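Local atomic coordinates of uncharacterized protein (Bacteroides vulgatus, PDB entry 4QB7), a protein that probably serves as a component of the fimbrium tip, in a class of surface filaments that mediate cell adhesion and biofilm formation. Residues A[201-206]-A[269-274]; A[241-246]-A[294-299]; A[318-323]-A[342-347]. All blocks are in the same frame, centred on the assembly; numbering follows the deposited sequence.

Interaction 1 of 3, residues A[201-206]-A[269-274]; sequences TLYNKA and YFIPVN. With SO4 (sulfate ion), chain Q.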
loop_
_atom_site.group_PDB
_atom_site.type_symbol
_atom_site.label_atom_id
_atom_site.label_comp_id
_atom_site.label_asym_id
_atom_site.label_seq_id
_atom_site.Cartn_x
_atom_site.Cartn_y
_atom_site.Cartn_z
ATOM N N THR A 201 17.301 3.117 -1.495
ATOM C CA THR A 201 16.394 2.330 -2.337
ATOM C C THR A 201 14.908 2.592 -2.073
ATOM O O THR A 201 14.174 2.834 -3.019
ATOM C CB THR A 201 16.705 0.820 -2.139
ATOM O OG1 THR A 201 18.090 0.586 -2.398
ATOM C CG2 THR A 201 15.863 -0.086 -3.020
ATOM N N LEU A 202 14.467 2.471 -0.818
ATOM C CA LEU A 202 13.075 2.568 -0.390
ATOM C C LEU A 202 12.751 3.934 0.202
ATOM O O LEU A 202 13.273 4.285 1.260
ATOM C CB LEU A 202 12.763 1.451 0.635
ATOM C CG LEU A 202 11.295 1.204 0.977
ATOM C CD1 LEU A 202 10.510 0.740 -0.243
ATOM C CD2 LEU A 202 11.156 0.197 2.084
ATOM N N TYR A 203 11.841 4.676 -0.456
ATOM C CA TYR A 203 11.420 5.987 0.024
ATOM C C TYR A 203 10.514 5.862 1.225
ATOM O O TYR A 203 9.648 4.971 1.255
ATOM C CB TYR A 203 10.635 6.767 -1.065
ATOM C CG TYR A 203 11.391 7.153 -2.315
ATOM C CD1 TYR A 203 12.709 7.589 -2.249
ATOM C CD2 TYR A 203 10.759 7.176 -3.558
ATOM C CE1 TYR A 203 13.407 7.959 -3.394
ATOM C CE2 TYR A 203 11.453 7.536 -4.716
ATOM C CZ TYR A 203 12.778 7.926 -4.625
ATOM O OH TYR A 203 13.495 8.280 -5.740
ATOM N N ASN A 204 10.642 6.802 2.175
ATOM C CA ASN A 204 9.692 6.862 3.278
ATOM C C ASN A 204 8.777 8.056 3.025
ATOM O O ASN A 204 7.683 8.117 3.565
ATOM C CB ASN A 204 10.370 6.919 4.641
ATOM C CG ASN A 204 11.044 8.211 4.925
ATOM O OD1 ASN A 204 11.774 8.748 4.102
ATOM N ND2 ASN A 204 10.736 8.776 6.066
ATOM N N LYS A 205 9.227 8.988 2.166
ATOM C CA LYS A 205 8.498 10.187 1.769
ATOM C C LYS A 205 8.744 10.402 0.276
ATOM O O LYS A 205 9.884 10.271 -0.158
ATOM C CB LYS A 205 8.944 11.390 2.622
ATOM C CG LYS A 205 7.878 12.474 2.725
ATOM C CD LYS A 205 8.384 13.740 3.421
ATOM C CE LYS A 205 7.269 14.709 3.750
ATOM N NZ LYS A 205 7.769 15.849 4.558
ATOM N N ALA A 206 7.683 10.657 -0.527
ATOM C CA ALA A 206 7.827 10.824 -1.984
ATOM C C ALA A 206 6.649 11.605 -2.618
ATOM O O ALA A 206 5.603 11.794 -1.977
ATOM C CB ALA A 206 7.973 9.460 -2.656
ATOM N N TYR A 269 1.915 -1.527 3.350
ATOM C CA TYR A 269 1.728 -0.683 2.155
ATOM C C TYR A 269 2.832 0.321 2.078
ATOM O O TYR A 269 2.868 1.266 2.869
ATOM C CB TYR A 269 0.353 0.037 2.161
ATOM C CG TYR A 269 -0.806 -0.843 2.558
ATOM C CD1 TYR A 269 -1.300 -1.811 1.692
ATOM C CD2 TYR A 269 -1.399 -0.724 3.811
ATOM C CE1 TYR A 269 -2.364 -2.638 2.056
ATOM C CE2 TYR A 269 -2.485 -1.529 4.178
ATOM C CZ TYR A 269 -2.952 -2.494 3.300
ATOM O OH TYR A 269 -3.973 -3.329 3.662
ATOM N N PHE A 270 3.729 0.137 1.113
ATOM C CA PHE A 270 4.904 1.002 0.950
ATOM C C PHE A 270 4.876 1.805 -0.334
ATOM O O PHE A 270 4.245 1.362 -1.291
ATOM C CB PHE A 270 6.173 0.116 0.916
ATOM C CG PHE A 270 6.609 -0.467 2.235
ATOM C CD1 PHE A 270 7.336 0.293 3.142
ATOM C CD2 PHE A 270 6.307 -1.780 2.566
ATOM C CE1 PHE A 270 7.732 -0.248 4.370
ATOM C CE2 PHE A 270 6.739 -2.331 3.778
ATOM C CZ PHE A 270 7.444 -1.559 4.672
ATOM N N ILE A 271 5.641 2.947 -0.378
ATOM C CA ILE A 271 5.912 3.703 -1.600
ATOM C C ILE A 271 6.707 2.688 -2.464
ATOM O O ILE A 271 7.645 2.049 -1.947
ATOM C CB ILE A 271 6.650 5.045 -1.350
ATOM C CG1 ILE A 271 5.803 6.001 -0.493
ATOM C CG2 ILE A 271 7.023 5.709 -2.672
ATOM C CD1 ILE A 271 6.548 7.076 0.156
ATOM N N PRO A 272 6.258 2.408 -3.712
ATOM C CA PRO A 272 6.928 1.363 -4.506
ATOM C C PRO A 272 8.368 1.716 -4.888
ATOM O O PRO A 272 8.786 2.883 -4.781
ATOM C CB PRO A 272 6.029 1.245 -5.746
ATOM C CG PRO A 272 5.395 2.564 -5.873
ATOM C CD PRO A 272 5.162 3.044 -4.478
ATOM N N VAL A 273 9.131 0.710 -5.318
ATOM C CA VAL A 273 10.505 0.930 -5.781
ATOM C C VAL A 273 10.439 0.964 -7.318
ATOM O O VAL A 273 9.865 0.057 -7.925
ATOM C CB VAL A 273 11.521 -0.127 -5.239
ATOM C CG1 VAL A 273 12.904 0.111 -5.810
ATOM C CG2 VAL A 273 11.582 -0.095 -3.716
ATOM N N ASN A 274 10.985 2.017 -7.936
ATOM C CA ASN A 274 11.018 2.199 -9.393
ATOM C C ASN A 274 9.648 2.017 -10.033
ATOM O O ASN A 274 9.537 1.423 -11.108
ATOM C CB ASN A 274 12.034 1.263 -10.039
ATOM C CG ASN A 274 13.433 1.570 -9.628
ATOM O OD1 ASN A 274 13.854 2.730 -9.581
ATOM N ND2 ASN A 274 14.171 0.533 -9.297
HETATM S S SO4 Q . 12.979 9.591 -9.083
HETATM O O1 SO4 Q . 14.063 8.705 -9.539
HETATM O O2 SO4 Q . 13.517 10.884 -8.632
HETATM O O3 SO4 Q . 12.042 9.810 -10.191
HETATM O O4 SO4 Q . 12.275 8.928 -7.991
HETATM O O HOH W 1 10.881 3.576 -3.034
HETATM O O HOH W 2 8.271 2.781 0.838
#

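Interaction 2 of 3, residues A[241-246]-A[294-299]; sequences DQWGYN and VTKVTD. With SO4 (sulfate ion), chain C.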
loop_
_atom_site.group_PDB
_atom_site.type_symbol
_atom_site.label_atom_id
_atom_site.label_comp_id
_atom_site.label_asym_id
_atom_site.label_seq_id
_atom_site.Cartn_x
_atom_site.Cartn_y
_atom_site.Cartn_z
ATOM N N ASP A 241 3.459 -23.515 23.995
ATOM C CA ASP A 241 3.741 -24.404 25.112
ATOM C C ASP A 241 3.989 -25.768 24.548
ATOM O O ASP A 241 3.109 -26.635 24.557
ATOM C CB ASP A 241 2.650 -24.406 26.188
ATOM C CG ASP A 241 3.082 -25.119 27.455
ATOM O OD1 ASP A 241 4.332 -25.260 27.677
ATOM O OD2 ASP A 241 2.191 -25.516 28.238
ATOM N N GLN A 242 5.200 -25.933 24.016
ATOM C CA GLN A 242 5.649 -27.109 23.310
ATOM C C GLN A 242 6.902 -27.631 23.945
ATOM O O GLN A 242 7.962 -27.067 23.712
ATOM C CB GLN A 242 5.924 -26.706 21.829
ATOM C CG GLN A 242 5.911 -27.867 20.809
ATOM C CD GLN A 242 4.521 -28.386 20.591
ATOM O OE1 GLN A 242 3.636 -27.671 20.083
ATOM N NE2 GLN A 242 4.280 -29.600 21.054
ATOM N N TRP A 243 6.805 -28.706 24.733
ATOM C CA TRP A 243 7.945 -29.373 25.384
ATOM C C TRP A 243 8.842 -28.396 26.151
ATOM O O TRP A 243 10.054 -28.468 26.029
ATOM C CB TRP A 243 8.801 -30.147 24.333
ATOM C CG TRP A 243 8.023 -30.931 23.325
ATOM C CD1 TRP A 243 7.039 -31.841 23.574
ATOM C CD2 TRP A 243 8.203 -30.914 21.902
ATOM N NE1 TRP A 243 6.567 -32.367 22.391
ATOM C CE2 TRP A 243 7.282 -31.837 21.350
ATOM C CE3 TRP A 243 9.063 -30.216 21.033
ATOM C CZ2 TRP A 243 7.189 -32.072 19.976
ATOM C CZ3 TRP A 243 8.972 -30.454 19.669
ATOM C CH2 TRP A 243 8.032 -31.358 19.153
ATOM N N GLY A 244 8.248 -27.491 26.916
ATOM C CA GLY A 244 8.972 -26.461 27.659
ATOM C C GLY A 244 9.194 -25.166 26.898
ATOM O O GLY A 244 9.483 -24.133 27.504
ATOM N N TYR A 245 9.075 -25.202 25.563
ATOM C CA TYR A 245 9.257 -24.017 24.717
ATOM C C TYR A 245 8.030 -23.137 24.862
ATOM O O TYR A 245 6.937 -23.602 24.566
ATOM C CB TYR A 245 9.523 -24.409 23.244
ATOM C CG TYR A 245 9.694 -23.220 22.324
ATOM C CD1 TYR A 245 10.941 -22.619 22.151
ATOM C CD2 TYR A 245 8.604 -22.666 21.651
ATOM C CE1 TYR A 245 11.105 -21.533 21.292
ATOM C CE2 TYR A 245 8.754 -21.564 20.817
ATOM C CZ TYR A 245 10.009 -21.020 20.620
ATOM O OH TYR A 245 10.161 -19.972 19.758
ATOM N N ASN A 246 8.190 -21.896 25.345
ATOM C CA ASN A 246 7.038 -21.037 25.551
ATOM C C ASN A 246 7.254 -19.566 25.132
ATOM O O ASN A 246 6.652 -18.640 25.697
ATOM C CB ASN A 246 6.560 -21.124 26.992
ATOM C CG ASN A 246 7.437 -20.489 28.006
ATOM O OD1 ASN A 246 8.622 -20.240 27.778
ATOM N ND2 ASN A 246 6.853 -20.204 29.153
ATOM N N VAL A 294 13.043 -26.409 17.528
ATOM C CA VAL A 294 12.803 -27.056 18.823
ATOM C C VAL A 294 12.633 -28.539 18.656
ATOM O O VAL A 294 11.714 -28.962 17.970
ATOM C CB VAL A 294 11.547 -26.420 19.493
ATOM C CG1 VAL A 294 11.240 -27.062 20.843
ATOM C CG2 VAL A 294 11.709 -24.918 19.627
ATOM N N THR A 295 13.509 -29.321 19.295
ATOM C CA THR A 295 13.479 -30.786 19.298
ATOM C C THR A 295 13.086 -31.282 20.700
ATOM O O THR A 295 13.664 -30.844 21.691
ATOM C CB THR A 295 14.816 -31.382 18.824
ATOM O OG1 THR A 295 15.181 -30.830 17.559
ATOM C CG2 THR A 295 14.782 -32.894 18.722
ATOM N N LYS A 296 12.125 -32.224 20.765
ATOM C CA LYS A 296 11.635 -32.834 22.001
ATOM C C LYS A 296 12.705 -33.656 22.714
ATOM O O LYS A 296 13.416 -34.436 22.074
ATOM C CB LYS A 296 10.426 -33.736 21.696
ATOM C CG LYS A 296 9.857 -34.481 22.886
ATOM C CD LYS A 296 8.556 -35.155 22.548
ATOM C CE LYS A 296 8.043 -35.971 23.703
ATOM N NZ LYS A 296 6.655 -36.429 23.471
ATOM N N VAL A 297 12.799 -33.493 24.040
ATOM C CA VAL A 297 13.655 -34.316 24.877
ATOM C C VAL A 297 12.686 -35.092 25.778
ATOM O O VAL A 297 12.674 -36.321 25.745
ATOM C CB VAL A 297 14.752 -33.536 25.622
ATOM C CG1 VAL A 297 15.460 -34.436 26.637
ATOM C CG2 VAL A 297 15.764 -32.962 24.625
ATOM N N THR A 298 11.808 -34.374 26.505
ATOM C CA THR A 298 10.727 -34.947 27.308
ATOM C C THR A 298 9.504 -34.079 27.035
ATOM O O THR A 298 9.589 -33.144 26.239
ATOM C CB THR A 298 11.073 -35.094 28.815
ATOM O OG1 THR A 298 10.923 -33.861 29.526
ATOM C CG2 THR A 298 12.423 -35.699 29.070
ATOM N N ASP A 299 8.371 -34.364 27.691
ATOM C CA ASP A 299 7.142 -33.576 27.528
ATOM C C ASP A 299 7.299 -32.162 28.087
ATOM O O ASP A 299 6.520 -31.280 27.726
ATOM C CB ASP A 299 5.966 -34.270 28.230
ATOM C CG ASP A 299 5.609 -35.602 27.602
ATOM O OD1 ASP A 299 6.388 -36.579 27.785
ATOM O OD2 ASP A 299 4.577 -35.663 26.891
HETATM S S SO4 C . 12.086 -20.902 25.844
HETATM O O1 SO4 C . 12.952 -21.938 25.231
HETATM O O2 SO4 C . 11.796 -19.899 24.845
HETATM O O3 SO4 C . 10.834 -21.569 26.198
HETATM O O4 SO4 C . 12.749 -20.299 27.039
HETATM O O HOH W 3 4.315 -30.156 25.440
#

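Interaction 3 of 3, residues A[318-323]-A[342-347]; sequences TFKKGT and DNMEGW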
loop_
_atom_site.group_PDB
_atom_site.type_symbol
_atom_site.label_atom_id
_atom_site.label_comp_id
_atom_site.label_asym_id
_atom_site.label_seq_id
_atom_site.Cartn_x
_atom_site.Cartn_y
_atom_site.Cartn_z
ATOM N N THR A 318 10.844 -6.478 -7.306
ATOM C CA THR A 318 9.935 -6.594 -6.166
ATOM C C THR A 318 9.632 -5.179 -5.656
ATOM O O THR A 318 10.362 -4.235 -5.979
ATOM C CB THR A 318 10.483 -7.543 -5.088
ATOM O OG1 THR A 318 9.386 -8.029 -4.317
ATOM C CG2 THR A 318 11.502 -6.902 -4.188
ATOM N N PHE A 319 8.572 -5.057 -4.835
ATOM C CA PHE A 319 8.016 -3.809 -4.318
ATOM C C PHE A 319 7.498 -2.986 -5.535
ATOM O O PHE A 319 7.739 -1.779 -5.647
ATOM C CB PHE A 319 9.017 -3.051 -3.426
ATOM C CG PHE A 319 8.981 -3.364 -1.946
ATOM C CD1 PHE A 319 9.095 -4.676 -1.488
ATOM C CD2 PHE A 319 8.973 -2.340 -1.001
ATOM C CE1 PHE A 319 9.186 -4.956 -0.106
ATOM C CE2 PHE A 319 9.058 -2.623 0.378
ATOM C CZ PHE A 319 9.149 -3.928 0.814
ATOM N N LYS A 320 6.783 -3.678 -6.455
ATOM C CA LYS A 320 6.199 -3.103 -7.673
ATOM C C LYS A 320 4.912 -2.336 -7.374
ATOM O O LYS A 320 4.046 -2.836 -6.639
ATOM C CB LYS A 320 5.874 -4.203 -8.698
ATOM C CG LYS A 320 7.052 -4.864 -9.372
ATOM C CD LYS A 320 6.591 -6.042 -10.238
ATOM C CE LYS A 320 7.333 -6.040 -11.549
ATOM N NZ LYS A 320 7.267 -7.354 -12.231
ATOM N N LYS A 321 4.763 -1.147 -7.977
ATOM C CA LYS A 321 3.543 -0.337 -7.864
ATOM C C LYS A 321 2.335 -1.127 -8.347
ATOM O O LYS A 321 2.398 -1.773 -9.395
ATOM C CB LYS A 321 3.700 0.933 -8.703
ATOM C CG LYS A 321 2.609 1.949 -8.543
ATOM C CD LYS A 321 2.992 3.237 -9.276
ATOM C CE LYS A 321 1.820 4.171 -9.495
ATOM N NZ LYS A 321 0.805 3.563 -10.370
ATOM N N GLY A 322 1.264 -1.091 -7.569
ATOM C CA GLY A 322 0.016 -1.754 -7.911
ATOM C C GLY A 322 0.052 -3.268 -7.913
ATOM O O GLY A 322 -0.822 -3.899 -8.522
ATOM N N THR A 323 1.046 -3.863 -7.212
ATOM C CA THR A 323 1.225 -5.311 -7.065
ATOM C C THR A 323 1.090 -5.700 -5.600
ATOM O O THR A 323 1.545 -4.959 -4.728
ATOM C CB THR A 323 2.595 -5.726 -7.629
ATOM O OG1 THR A 323 2.673 -5.339 -8.989
ATOM C CG2 THR A 323 2.841 -7.211 -7.575
ATOM N N ASP A 342 8.766 -14.938 -4.847
ATOM C CA ASP A 342 7.944 -13.735 -4.857
ATOM C C ASP A 342 6.686 -14.050 -5.650
ATOM O O ASP A 342 6.723 -14.104 -6.881
ATOM C CB ASP A 342 8.736 -12.563 -5.471
ATOM C CG ASP A 342 8.136 -11.178 -5.365
ATOM O OD1 ASP A 342 6.968 -11.061 -4.941
ATOM O OD2 ASP A 342 8.839 -10.206 -5.707
ATOM N N ASN A 343 5.599 -14.337 -4.956
ATOM C CA ASN A 343 4.334 -14.609 -5.625
ATOM C C ASN A 343 3.598 -13.296 -5.789
ATOM O O ASN A 343 3.286 -12.637 -4.787
ATOM C CB ASN A 343 3.518 -15.635 -4.848
ATOM C CG ASN A 343 4.216 -16.964 -4.721
ATOM O OD1 ASN A 343 4.215 -17.575 -3.669
ATOM N ND2 ASN A 343 4.818 -17.452 -5.789
HETATM N N MSE A 344 3.375 -12.873 -7.039
HETATM C CA MSE A 344 2.741 -11.568 -7.284
HETATM C C MSE A 344 1.322 -11.678 -7.844
HETATM O O MSE A 344 0.996 -12.609 -8.563
HETATM C CB MSE A 344 3.602 -10.732 -8.241
HETATM C CG MSE A 344 5.065 -10.642 -7.833
HETATM SE SE MSE A 344 6.009 -9.929 -9.312
HETATM C CE MSE A 344 7.663 -10.364 -8.915
ATOM N N GLU A 345 0.499 -10.712 -7.510
ATOM C CA GLU A 345 -0.892 -10.527 -7.940
ATOM C C GLU A 345 -1.105 -9.087 -8.286
ATOM O O GLU A 345 -0.481 -8.208 -7.686
ATOM C CB GLU A 345 -1.855 -10.863 -6.802
ATOM C CG GLU A 345 -2.643 -12.147 -6.931
ATOM C CD GLU A 345 -3.545 -12.355 -5.726
ATOM O OE1 GLU A 345 -3.052 -12.886 -4.703
ATOM O OE2 GLU A 345 -4.717 -11.909 -5.774
ATOM N N GLY A 346 -2.033 -8.833 -9.186
ATOM C CA GLY A 346 -2.446 -7.479 -9.496
ATOM C C GLY A 346 -3.228 -6.991 -8.298
ATOM O O GLY A 346 -4.032 -7.740 -7.726
ATOM N N TRP A 347 -2.927 -5.780 -7.845
ATOM C CA TRP A 347 -3.628 -5.258 -6.689
ATOM C C TRP A 347 -4.906 -4.583 -7.162
ATOM O O TRP A 347 -4.892 -3.397 -7.550
ATOM C CB TRP A 347 -2.726 -4.318 -5.903
ATOM C CG TRP A 347 -3.230 -3.907 -4.555
ATOM C CD1 TRP A 347 -4.420 -4.223 -3.968
ATOM C CD2 TRP A 347 -2.549 -3.049 -3.649
ATOM N NE1 TRP A 347 -4.520 -3.609 -2.742
ATOM C CE2 TRP A 347 -3.384 -2.879 -2.522
ATOM C CE3 TRP A 347 -1.324 -2.367 -3.699
ATOM C CZ2 TRP A 347 -3.006 -2.101 -1.429
ATOM C CZ3 TRP A 347 -0.967 -1.569 -2.630
ATOM C CH2 TRP A 347 -1.804 -1.440 -1.511
#

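Interaction 1 of 3, residues A[201-206]-A[269-274]
Y203 and P272 share water 1, which is gripped at three points. It accepts a hydrogen bond from the amide of Y203, with its oxygen 3.0 Å from Y203 N. It donates to P272 O at 2.8 Å from that oxygen, and a longer, weak bond runs to T201 O. Water 2 makes a second bridge between backbones: it donates to Y203 O and, over 2.9 Å, to I271 O. The closest CA atoms of the two segments, in the pairs L202 with V273 and Y203 with I271, stay 6.2 Å apart, leaving the polar link to these waters. In this fimbrillin-like fold, residues 269-270 finish a strand of the large mixed sheet, whereas 203-209 belongs to a separate antiparallel sheet, and the contact lies where the chain leaving the first passes the corner at 204-205 in the second. I271 gives the largest share of the buried surface. Its CG2, anti to the backbone N, reaches A206 CB at 3.9 Å and also touches Y203 CB, while CD1 lies against the backbone, 3.7 Å from N204 O. W215, from strand 214-217, touches I271 and A206 as well. L202 divides its two methyls between neighbours: CD1 meets V273 CG2 at 3.7 Å, and CD2 approaches F270 CD1 obliquely to the ring. CG stands anti to the L202 backbone N (chi1 -168°), and the leucine crosses both partners at about a right angle. F270 also meets the ring of F319. Further along, T201 CG2 touches V273 CG1. The Y203 hydroxyl donates to O4 of a sulfate, probably from the crystallisation liquor, which lies in the ring plane at the edge, 2.6 Å from Y203 OH.

Interaction 2 of 3, residues A[241-246]-A[294-299]
W243 sits in a type I' beta turn from Q242 to Y245 and lays its indole over K296 of strand 286-296. The CH-pi geometry is direct: K296 CB lies 3.7 Å from the centroid of the six-membered ring, 14° off its normal. The lysine chain is extended beyond CG and crosses the indole at about a right angle, bringing CD to 3.4 Å from W243 NE1. Q242 NE2 lies over the opposite face, offset toward the rim, and V294 O is in plane at the edge. The turn is closed by reciprocal backbone bonds between Q242 and Y245, and it packs against the antiparallel sheet that includes strands 186-196, 286-296 and 301-313. Here V294 CG2 sits over one face of the Y245 ring, 3.5 Å from Y245 CD1, while Y245 OH is hydrogen-bonded to D292 OD2. W243 CA points its hydrogen almost straight at D299 O, 3.3 Å from W243 CA. An alanine at W243 would probably leave the aliphatic chain of K296, and to a lesser degree V294 CG1, without the indole they pack on. Beyond the turn, N246 N donates to O3 of a sulfate, probably from the crystallisation liquor, 2.8 Å from N246 N.

Interaction 3 of 3, residues A[318-323]-A[342-347]
T318 and D342 tie the near end of a loop to a strand, and the loop then makes a type II beta turn, K320 to T323, that leads into strand 323-331. Strand 338-346 pairs antiparallel with 323-331, which in turn lies beside 159-178 in the large mixed sheet. At the start of that pairing T323 and G346 form an antiparallel non-hydrogen-bonded pair with CA atoms 4.9 Å apart. T318 OG1, anti to its own backbone N (chi1 -157°), donates to D342 OD2 at 2.6 Å from that oxygen. The hydroxyl meets the carboxylate from above, 39° out of its plane. T318 OG1 is also bonded to Y327 OH, and H325 ND1 to D342 OD1, so both carboxylate oxygens are engaged. K320 CD approaches the selenium of selenomethionine M344 at 4.0 Å, the two side chains crossing at about a right angle. T323 turns CG2 anti to its backbone N, which brings that methyl to 3.7 Å from M344 CB, the threonine and selenomethionine side chains meeting at an oblique angle. At the other end the W347 indole stacks on H166, and the backbone of the same residue fastens the turn: W347 N donates to G322 O across 2.9 Å, from 38° out of the carbonyl plane.

Interactions 1 and 3 form one neighbourhood, whereas interaction 2 stands apart. The centres of 1 and 3 are 14 Å apart, and their segments touch directly: V273 N and F319 O make a probable hydrogen bond at 2.9 Å, P272 packs on the backbone of F319 and K321, and the rings of Y269 and W347 meet with their planes at about 15°. Both reach the large mixed sheet. Interaction 2 lies on another sheet, its centre about 42 Å from that of interaction 1 and 39 Å from that of interaction 3, with about 24 Å between nearest atoms in each case. Sulfates near 1 and 2 are separate ions, probably from the crystallisation liquor, and do not join the two contacts.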